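PDB 2Q0Q: aryl esterase from Mycobacterium smegmatis, which hydrolyses aryl esters and also transfers acyl groups to alcohols in water, as an oligomeric member of the SGNH hydrolase family. Local coordinates for residues R27-P30 against D31-W34. Residues are numbered along the deposited sequence; the frame is centred on the assembly and turned at random.
Sequences RFAP and DVRW
The guanidinium of Arg33 is sandwiched within its own loop: Arg27 NE lies over the centre of one face, 3.4 Å from Arg33 CZ, and Pro30 CA sits against the opposite face, offset toward the rim. The two guanidinium groups stack with their planes 24° apart, and a water accepts from Arg27 NH2 (2.9 Å), in the plane of that group, and weakly from Arg33 NE. Glu50 probably offsets their like charges, forming a salt bridge with Arg33 NH2 and a long, weak ion pair with Arg27, whose NE donates a hydrogen bond to Trp14 O. At the edge, Arg33 NH1 donates in plane to Phe28 O (2.8 Å), which, with the Glu50 salt bridge, helps fix the rotation of the group. Arg33 reaches this place with CG between its own backbone N and carbonyl carbon (chi1 56°), and the extended chain then runs back across the turn. That turn, in the surface loop between helices 11-14 and 34-42 of the SGNH hydrolase fold, closes on Ala29 O, which accepts from Val32 N (2.8 Å) and from N of Arg33 (3.0 Å), the residue at the N-cap of helix 34-42. Val32 spreads its methyls, CG1 to Phe28 CD1 (3.8 Å) and CG2 to Ala29 CB (3.9 Å), while Pro30 and Asp31 lie side by side, exposed to solvent.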
loop_
_atom_site.group_PDB
_atom_site.type_symbol
_atom_site.label_atom_id
_atom_site.label_comp_id
_atom_site.label_asym_id
_atom_site.label_seq_id
_atom_site.Cartn_x
_atom_site.Cartn_y
_atom_site.Cartn_z
ATOM N N ARG G 27 25.906 9.487 25.593
ATOM C CA ARG G 27 26.568 8.251 25.260
ATOM C C ARG G 27 27.708 7.970 26.224
ATOM O O ARG G 27 28.483 8.857 26.560
ATOM C CB ARG G 27 27.131 8.351 23.852
ATOM C CG ARG G 27 27.388 7.054 23.197
ATOM C CD ARG G 27 27.661 7.267 21.714
ATOM N NE ARG G 27 27.896 5.996 21.038
ATOM C CZ ARG G 27 28.160 5.851 19.742
ATOM N NH1 ARG G 27 28.230 6.901 18.916
ATOM N NH2 ARG G 27 28.369 4.623 19.270
ATOM N N PHE G 28 27.823 6.726 26.648
ATOM C CA PHE G 28 29.005 6.280 27.390
ATOM C C PHE G 28 30.255 6.603 26.559
ATOM O O PHE G 28 30.231 6.490 25.330
ATOM C CB PHE G 28 28.941 4.766 27.665
ATOM C CG PHE G 28 28.215 4.389 28.952
ATOM C CD1 PHE G 28 28.650 4.855 30.195
ATOM C CD2 PHE G 28 27.111 3.555 28.918
ATOM C CE1 PHE G 28 27.991 4.496 31.371
ATOM C CE2 PHE G 28 26.445 3.188 30.090
ATOM C CZ PHE G 28 26.884 3.673 31.322
ATOM N N ALA G 29 31.345 6.986 27.218
ATOM C CA ALA G 29 32.615 7.271 26.536
ATOM C C ALA G 29 33.084 6.117 25.644
ATOM O O ALA G 29 32.827 4.950 25.940
ATOM C CB ALA G 29 33.694 7.598 27.566
ATOM N N PRO G 30 33.820 6.424 24.572
ATOM C CA PRO G 30 34.246 5.358 23.652
ATOM C C PRO G 30 35.002 4.187 24.308
ATOM O O PRO G 30 34.903 3.059 23.841
ATOM C CB PRO G 30 35.131 6.095 22.625
ATOM C CG PRO G 30 35.340 7.465 23.168
ATOM C CD PRO G 30 34.254 7.760 24.125
ATOM N N ASP G 31 35.723 4.457 25.394
ATOM C CA ASP G 31 36.485 3.437 26.118
ATOM C C ASP G 31 35.667 2.756 27.214
ATOM O O ASP G 31 36.148 1.825 27.867
ATOM C CB ASP G 31 37.746 4.065 26.735
ATOM C CG ASP G 31 37.526 5.510 27.177
ATOM O OD1 ASP G 31 37.074 5.724 28.314
ATOM O OD2 ASP G 31 37.800 6.428 26.369
ATOM N N VAL G 32 34.435 3.221 27.418
ATOM C CA VAL G 32 33.596 2.725 28.499
ATOM C C VAL G 32 32.438 1.868 28.021
ATOM O O VAL G 32 32.129 0.848 28.627
ATOM C CB VAL G 32 33.088 3.888 29.387
ATOM C CG1 VAL G 32 32.119 3.382 30.446
ATOM C CG2 VAL G 32 34.284 4.604 30.026
ATOM N N ARG G 33 31.793 2.264 26.927
ATOM C CA ARG G 33 30.812 1.385 26.326
ATOM C C ARG G 33 31.469 0.052 25.919
ATOM O O ARG G 33 32.665 -0.021 25.677
ATOM C CB ARG G 33 30.075 2.091 25.177
ATOM C CG ARG G 33 30.909 2.674 24.030
ATOM C CD ARG G 33 29.996 3.543 23.208
ATOM N NE ARG G 33 30.617 3.992 21.963
ATOM C CZ ARG G 33 31.104 5.207 21.721
ATOM N NH1 ARG G 33 31.087 6.148 22.653
ATOM N NH2 ARG G 33 31.620 5.468 20.533
ATOM N N TRP G 34 30.684 -1.018 25.909
ATOM C CA TRP G 34 31.253 -2.358 25.735
ATOM C C TRP G 34 31.871 -2.575 24.366
ATOM O O TRP G 34 32.807 -3.359 24.232
ATOM C CB TRP G 34 30.228 -3.464 26.069
ATOM C CG TRP G 34 29.055 -3.613 25.129
ATOM C CD1 TRP G 34 27.774 -3.178 25.326
ATOM C CD2 TRP G 34 29.056 -4.293 23.877
ATOM N NE1 TRP G 34 26.985 -3.525 24.260
ATOM C CE2 TRP G 34 27.749 -4.195 23.345
ATOM C CE3 TRP G 34 30.051 -4.945 23.125
ATOM C CZ2 TRP G 34 27.404 -4.753 22.115
ATOM C CZ3 TRP G 34 29.707 -5.490 21.905
ATOM C CH2 TRP G 34 28.397 -5.392 21.411
HETATM O O HOH W 1 28.669 1.994 20.519
#